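PDB 6OFT: probable zinc protease PqqL from Escherichia coli, which probably cleaves peptide bonds as a zinc-dependent M16-family metalloendopeptidase of the periplasm, of which this chain is the first half. Local coordinates for residues E77-R82 with K107-Q112; L242-I247 with L446-I451; S383-S388 with T393-P398. All blocks are in the same frame, centred on the assembly; numbering follows the deposited sequence.

How the contacts relate
From the N terminus the chain first builds the six-stranded sheet of the M16 peptidase part. There contact 1 closes a short loop: the turn after helix 71-77 meets helix 107-122 once strands 87-91 and 96-103 have been laid down. Contact 2 opens much later, on edge strand 242-248 of the second, five-stranded sheet, and closes only with helix 448-459 near the end of the chain. Nested inside that long loop, contact 3 folds the segment after helix 378-391 back on the helix, beside strands of the first sheet. The centres of contacts 1 and 2 lie about 55 Å apart, on opposite sides of the chain's centre.

Contact 1. Residues E77-R82 with K107-Q112; sequences ESMGLR and KQNLQQ
With CG of M79 anti to its carbonyl carbon (chi1 -59°) and the chain bent at chi3 (-74°), the thioether reaches the helix 107-112 and folds its methyl toward Q112. N109 brings its amide alongside, while in Q112 a first torsion that holds CG anti to the backbone N (chi1 178°) sets that carbon against the end of the methionine. The side chains of M79 and N109 run past each other in opposite directions: SD of M79 comes to 3.5 Å from OD1 of N109, and CG of M79 lies equally near that oxygen. Q112 crosses the methionine at about a right angle, its CG 3.6 Å from SD of M79 and 3.7 Å from CE of M79. No hydrogen bond joins the two segments; the unbranched thioether rests on the aliphatic parts and one amide oxygen of a polar helix surface. V113, one turn beyond N109, also touches M79, and Q112 touches T75 of helix 71-77. Within 77-82, R82 grips E77 side-on: NE of R82 meets OE2 of E77 at 2.9 Å, on its syn lone pair and almost straight, and NH2 of R82 bonds OE1 of E77 at 3.0 Å. This salt bridge spans a helix end in which N of G80 bonds O of E77 and N of L81 bonds O of F76, with G80 at positive phi: a Schellman motif.

Contact 2. Residues L242-I247 with L446-I451; sequences LRFNII and LSPAAI
The extended backbone of 242-247 passes the first turn of the helix that starts at P448, with CA of F244 and CA of P448 6.5 Å apart. This joins helix 448-459 to the edge strand of the mixed five-stranded sheet in the second M16-type domain, which has the family's inactive-domain sequence. F244 carries the contact. P448 lies over one face of its ring in a CH-pi contact, CB of P448 standing 3.4 Å from the centroid of the F244 ring and only 7° off the ring normal. CG of P448 sits nearer the root of the side chain, 3.6 Å from CG of F244. I451, one turn along the helix, comes instead to the ring edge, its CD1 3.9 Å from CD2 of F244. The neighbouring strand 430-436 adds W432, whose ring meets that of F244 with the planes about 15° apart and which also touches I451. S447 occupies the N-cap position, and its carbonyl oxygen accepts from N of I451. Two residues along the strand from F244, CD1 of I246 approaches O of L446 at 4.2 Å, an oxygen hydrogen-bonded by NE2 of Q434.

Contact 3. Residues S383-S388 with T393-P398; sequences SRLASS and TPFLSP
R384 leaves the helix toward F395 and runs beside its ring: CB lies near CE1 of F395, CG draws closer to the same atom, and NE keeps that spacing. A bend at chi3 (88°) then lays the guanidinium flat on the aromatic face, planes 19° apart and group centres 4.1 Å apart, a cation-pi stack in which CZ of R384 comes to 3.5 Å from CE1 of F395. At the tip NH1 and NH2 of R384 both bond O of L396, end-on and in the guanidinium plane; NH2 is at 2.8 Å and lies nearly along the C=O axis, whereas NH1, at 3.1 Å, uses a lone pair in the carbonyl plane. The opposite face of F395 receives CD1 of L385, 3.6 Å from CG of F395 and offset toward the rim, and OG of S388 sits at the ring edge. Beyond the ring, N of T393 bonds O of S388 at 3.1 Å, tying the returning chain to the helix. A methionine in place of R384 would probably leave O of L396 without its two donors and F395 without its flat cationic cover. S397 caps N of E400 at the start of helix 398-408, while L385 also touches I202 and V204 of strand 199-205. In this connection between helices 378-391 and 398-408 one arginine serves twice, which implies that its flat face and its N-H edge together fix the returning chain.

Contact 1. Residues E77-R82 with K107-Q112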
# COMPACT_ATOMS: atom_id res chain seq x y z
N GLU A 77 -18.85 5.33 22.28
CA GLU A 77 -18.89 6.67 22.90
C GLU A 77 -18.92 6.63 24.45
O GLU A 77 -18.25 7.43 25.08
CB GLU A 77 -20.04 7.51 22.33
CG GLU A 77 -19.74 8.12 20.96
CD GLU A 77 -18.84 9.35 20.88
OE1 GLU A 77 -18.73 10.08 21.89
OE2 GLU A 77 -18.26 9.59 19.80
N SER A 78 -19.63 5.64 25.04
CA SER A 78 -19.72 5.44 26.51
C SER A 78 -18.38 4.98 27.13
O SER A 78 -18.23 5.00 28.36
CB SER A 78 -20.84 4.46 26.86
OG SER A 78 -20.44 3.12 26.61
N MET A 79 -17.43 4.57 26.29
CA MET A 79 -16.08 4.14 26.70
C MET A 79 -15.05 5.18 26.24
O MET A 79 -13.85 4.93 26.31
CB MET A 79 -15.75 2.75 26.12
CG MET A 79 -16.74 1.65 26.55
SD MET A 79 -16.21 0.03 25.95
CE MET A 79 -16.61 0.16 24.19
N GLY A 80 -15.55 6.33 25.77
CA GLY A 80 -14.75 7.46 25.31
C GLY A 80 -14.04 7.21 23.99
O GLY A 80 -13.00 7.82 23.72
N LEU A 81 -14.59 6.33 23.17
CA LEU A 81 -14.02 5.95 21.88
C LEU A 81 -14.86 6.54 20.75
O LEU A 81 -16.07 6.34 20.69
CB LEU A 81 -13.88 4.40 21.80
CG LEU A 81 -13.06 3.78 22.96
CD1 LEU A 81 -13.18 2.24 22.98
CD2 LEU A 81 -11.58 4.20 22.90
N ARG A 82 -14.22 7.36 19.91
CA ARG A 82 -14.89 8.13 18.87
C ARG A 82 -14.57 7.66 17.47
O ARG A 82 -13.41 7.43 17.15
CB ARG A 82 -14.55 9.63 19.04
CG ARG A 82 -15.28 10.57 18.09
CD ARG A 82 -15.45 11.93 18.72
NE ARG A 82 -16.52 11.93 19.72
CZ ARG A 82 -16.78 12.94 20.55
NH1 ARG A 82 -16.04 14.04 20.51
NH2 ARG A 82 -17.78 12.86 21.41
N LYS A 107 -10.30 -3.35 31.92
CA LYS A 107 -10.55 -4.70 31.39
C LYS A 107 -11.97 -4.92 30.88
O LYS A 107 -12.15 -5.62 29.89
CB LYS A 107 -10.15 -5.78 32.43
CG LYS A 107 -8.71 -5.68 32.96
CD LYS A 107 -7.66 -5.64 31.84
CE LYS A 107 -6.24 -5.58 32.34
NZ LYS A 107 -5.28 -5.46 31.21
N GLN A 108 -12.98 -4.32 31.53
CA GLN A 108 -14.38 -4.47 31.09
C GLN A 108 -14.59 -3.83 29.71
O GLN A 108 -15.38 -4.34 28.92
CB GLN A 108 -15.37 -3.93 32.15
CG GLN A 108 -15.52 -4.83 33.39
CD GLN A 108 -14.26 -4.98 34.24
OE1 GLN A 108 -13.68 -3.99 34.72
NE2 GLN A 108 -13.81 -6.22 34.41
N ASN A 109 -13.86 -2.73 29.42
CA ASN A 109 -13.92 -2.03 28.14
C ASN A 109 -13.27 -2.87 27.05
O ASN A 109 -13.80 -2.93 25.94
CB ASN A 109 -13.26 -0.66 28.24
CG ASN A 109 -14.10 0.34 28.99
OD1 ASN A 109 -15.26 0.10 29.32
ND2 ASN A 109 -13.54 1.48 29.27
N LEU A 110 -12.15 -3.56 27.37
CA LEU A 110 -11.48 -4.46 26.43
C LEU A 110 -12.46 -5.55 26.00
O LEU A 110 -12.58 -5.84 24.81
CB LEU A 110 -10.25 -5.12 27.06
CG LEU A 110 -8.93 -4.38 27.05
CD1 LEU A 110 -7.87 -5.21 27.75
CD2 LEU A 110 -8.47 -4.06 25.61
N GLN A 111 -13.18 -6.12 26.99
CA GLN A 111 -14.19 -7.17 26.83
C GLN A 111 -15.38 -6.69 25.98
O GLN A 111 -15.84 -7.41 25.09
CB GLN A 111 -14.62 -7.70 28.21
CG GLN A 111 -15.72 -8.78 28.20
CD GLN A 111 -15.52 -9.89 27.18
OE1 GLN A 111 -14.43 -10.51 27.07
NE2 GLN A 111 -16.58 -10.15 26.42
N GLN A 112 -15.87 -5.47 26.27
CA GLN A 112 -16.95 -4.87 25.54
C GLN A 112 -16.58 -4.69 24.06
O GLN A 112 -17.38 -5.03 23.20
CB GLN A 112 -17.34 -3.53 26.21
CG GLN A 112 -18.44 -2.78 25.48
CD GLN A 112 -19.77 -3.48 25.53
OE1 GLN A 112 -20.62 -3.17 26.36
NE2 GLN A 112 -19.98 -4.44 24.63

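Contact 2. Residues L242-I247 with L446-I451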
# COMPACT_ATOMS: atom_id res chain seq x y z
N LEU A 242 4.50 1.14 -25.51
CA LEU A 242 4.94 2.38 -24.86
C LEU A 242 3.81 3.41 -24.97
O LEU A 242 3.44 3.71 -26.10
CB LEU A 242 6.19 2.88 -25.56
CG LEU A 242 6.79 4.16 -24.99
CD1 LEU A 242 7.13 3.98 -23.52
CD2 LEU A 242 7.99 4.62 -25.79
N ARG A 243 3.34 3.95 -23.87
CA ARG A 243 2.27 4.94 -23.88
C ARG A 243 2.74 6.31 -23.45
O ARG A 243 3.83 6.44 -22.90
CB ARG A 243 1.08 4.48 -23.01
CG ARG A 243 0.40 3.23 -23.51
CD ARG A 243 0.16 2.34 -22.32
NE ARG A 243 1.16 1.30 -22.24
CZ ARG A 243 1.46 0.62 -21.14
NH1 ARG A 243 0.85 0.88 -20.00
NH2 ARG A 243 2.39 -0.32 -21.18
N PHE A 244 1.92 7.33 -23.72
CA PHE A 244 2.26 8.72 -23.41
C PHE A 244 1.04 9.42 -22.85
O PHE A 244 -0.05 9.27 -23.40
CB PHE A 244 2.75 9.46 -24.68
CG PHE A 244 4.08 8.99 -25.21
CD1 PHE A 244 4.15 7.92 -26.10
CD2 PHE A 244 5.25 9.65 -24.87
CE1 PHE A 244 5.38 7.47 -26.57
CE2 PHE A 244 6.48 9.22 -25.37
CZ PHE A 244 6.54 8.13 -26.21
N ASN A 245 1.23 10.22 -21.79
CA ASN A 245 0.13 10.97 -21.17
C ASN A 245 0.57 12.34 -20.67
O ASN A 245 1.70 12.51 -20.23
CB ASN A 245 -0.46 10.18 -19.99
CG ASN A 245 -1.82 10.68 -19.54
OD1 ASN A 245 -2.53 11.34 -20.28
ND2 ASN A 245 -2.20 10.39 -18.32
N ILE A 246 -0.34 13.31 -20.74
CA ILE A 246 -0.12 14.64 -20.18
C ILE A 246 -1.31 14.89 -19.27
O ILE A 246 -2.46 14.76 -19.71
CB ILE A 246 0.11 15.79 -21.22
CG1 ILE A 246 1.34 15.52 -22.12
CG2 ILE A 246 0.23 17.17 -20.53
CD1 ILE A 246 1.35 16.39 -23.48
N ILE A 247 -1.04 15.14 -17.97
CA ILE A 247 -2.08 15.41 -16.98
C ILE A 247 -2.14 16.91 -16.80
O ILE A 247 -1.19 17.51 -16.30
CB ILE A 247 -1.89 14.65 -15.63
CG1 ILE A 247 -1.80 13.12 -15.87
CG2 ILE A 247 -3.03 15.01 -14.64
CD1 ILE A 247 -1.43 12.31 -14.70
N LEU A 446 6.49 18.36 -23.75
CA LEU A 446 7.02 17.69 -24.93
C LEU A 446 5.99 16.72 -25.49
O LEU A 446 5.36 15.98 -24.73
CB LEU A 446 8.33 16.92 -24.60
CG LEU A 446 9.65 17.70 -24.54
CD1 LEU A 446 9.75 18.60 -23.29
CD2 LEU A 446 10.82 16.73 -24.49
N SER A 447 5.83 16.70 -26.83
CA SER A 447 4.94 15.74 -27.49
C SER A 447 5.72 14.40 -27.57
O SER A 447 6.94 14.41 -27.38
CB SER A 447 4.59 16.23 -28.90
OG SER A 447 3.83 17.43 -28.84
N PRO A 448 5.07 13.23 -27.81
CA PRO A 448 5.82 11.95 -27.81
C PRO A 448 7.02 11.83 -28.76
O PRO A 448 7.98 11.12 -28.43
CB PRO A 448 4.75 10.92 -28.16
CG PRO A 448 3.48 11.55 -27.70
CD PRO A 448 3.62 13.00 -27.98
N ALA A 449 6.98 12.50 -29.94
CA ALA A 449 8.09 12.41 -30.89
C ALA A 449 9.32 13.14 -30.36
O ALA A 449 10.44 12.66 -30.53
CB ALA A 449 7.69 12.96 -32.25
N ALA A 450 9.10 14.28 -29.66
CA ALA A 450 10.14 15.10 -29.06
C ALA A 450 10.81 14.36 -27.91
O ALA A 450 12.03 14.45 -27.77
CB ALA A 450 9.55 16.42 -28.57
N ILE A 451 10.02 13.62 -27.09
CA ILE A 451 10.53 12.84 -25.95
C ILE A 451 11.52 11.80 -26.47
O ILE A 451 12.65 11.71 -25.97
CB ILE A 451 9.37 12.18 -25.13
CG1 ILE A 451 8.55 13.23 -24.33
CG2 ILE A 451 9.91 11.08 -24.19
CD1 ILE A 451 7.25 12.75 -23.66

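Contact 3. Residues S383-S388 with T393-P398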
# COMPACT_ATOMS: atom_id res chain seq x y z
N SER A 383 0.23 -1.61 10.98
CA SER A 383 0.04 -1.62 9.52
C SER A 383 0.97 -2.63 8.84
O SER A 383 0.52 -3.36 7.96
CB SER A 383 0.24 -0.22 8.93
OG SER A 383 -0.68 0.68 9.51
N ARG A 384 2.27 -2.66 9.24
CA ARG A 384 3.26 -3.59 8.68
C ARG A 384 2.83 -5.04 8.94
O ARG A 384 2.95 -5.88 8.05
CB ARG A 384 4.68 -3.30 9.23
CG ARG A 384 5.75 -4.23 8.66
CD ARG A 384 7.19 -3.71 8.78
NE ARG A 384 7.84 -4.08 10.04
CZ ARG A 384 8.50 -5.22 10.25
NH1 ARG A 384 8.58 -6.13 9.29
NH2 ARG A 384 9.07 -5.45 11.43
N LEU A 385 2.34 -5.34 10.15
CA LEU A 385 1.87 -6.69 10.51
C LEU A 385 0.60 -7.05 9.70
O LEU A 385 0.49 -8.18 9.20
CB LEU A 385 1.62 -6.79 12.03
CG LEU A 385 1.26 -8.19 12.55
CD1 LEU A 385 2.36 -9.20 12.23
CD2 LEU A 385 0.97 -8.15 14.06
N ALA A 386 -0.31 -6.08 9.51
CA ALA A 386 -1.52 -6.28 8.69
C ALA A 386 -1.13 -6.61 7.24
O ALA A 386 -1.72 -7.48 6.61
CB ALA A 386 -2.41 -5.04 8.74
N SER A 387 -0.10 -5.92 6.72
CA SER A 387 0.44 -6.12 5.38
C SER A 387 1.04 -7.52 5.23
O SER A 387 0.83 -8.18 4.21
CB SER A 387 1.49 -5.06 5.08
OG SER A 387 1.76 -5.03 3.69
N SER A 388 1.80 -7.99 6.25
CA SER A 388 2.40 -9.34 6.23
C SER A 388 1.30 -10.38 6.20
O SER A 388 1.39 -11.37 5.46
CB SER A 388 3.29 -9.54 7.45
OG SER A 388 4.27 -8.53 7.48
N THR A 393 3.34 -13.20 3.97
CA THR A 393 4.79 -13.07 3.95
C THR A 393 5.25 -12.96 5.38
O THR A 393 4.55 -12.34 6.19
CB THR A 393 5.26 -11.86 3.12
OG1 THR A 393 4.69 -10.67 3.65
CG2 THR A 393 4.97 -12.00 1.63
N PRO A 394 6.41 -13.55 5.73
CA PRO A 394 6.87 -13.50 7.13
C PRO A 394 7.12 -12.08 7.62
O PRO A 394 7.70 -11.27 6.90
CB PRO A 394 8.14 -14.35 7.13
CG PRO A 394 8.06 -15.19 5.88
CD PRO A 394 7.32 -14.36 4.88
N PHE A 395 6.65 -11.77 8.84
CA PHE A 395 6.85 -10.46 9.47
C PHE A 395 8.20 -10.50 10.18
O PHE A 395 8.32 -11.08 11.26
CB PHE A 395 5.71 -10.17 10.45
CG PHE A 395 5.82 -8.92 11.28
CD1 PHE A 395 5.51 -7.67 10.74
CD2 PHE A 395 6.12 -8.99 12.64
CE1 PHE A 395 5.53 -6.52 11.53
CE2 PHE A 395 6.13 -7.84 13.43
CZ PHE A 395 5.83 -6.61 12.87
N LEU A 396 9.24 -9.96 9.53
CA LEU A 396 10.63 -9.98 10.03
C LEU A 396 10.82 -9.01 11.17
O LEU A 396 10.28 -7.91 11.15
CB LEU A 396 11.63 -9.65 8.90
CG LEU A 396 11.54 -10.44 7.57
CD1 LEU A 396 12.51 -9.88 6.54
CD2 LEU A 396 11.79 -11.93 7.76
N SER A 397 11.60 -9.42 12.18
CA SER A 397 11.91 -8.54 13.30
C SER A 397 12.98 -7.54 12.84
O SER A 397 13.70 -7.85 11.88
CB SER A 397 12.49 -9.36 14.44
OG SER A 397 13.72 -9.98 14.08
N PRO A 398 13.18 -6.39 13.54
CA PRO A 398 14.31 -5.50 13.20
C PRO A 398 15.66 -6.24 13.20
O PRO A 398 16.50 -5.96 12.33
CB PRO A 398 14.28 -4.44 14.32
CG PRO A 398 12.85 -4.42 14.76
CD PRO A 398 12.41 -5.84 14.69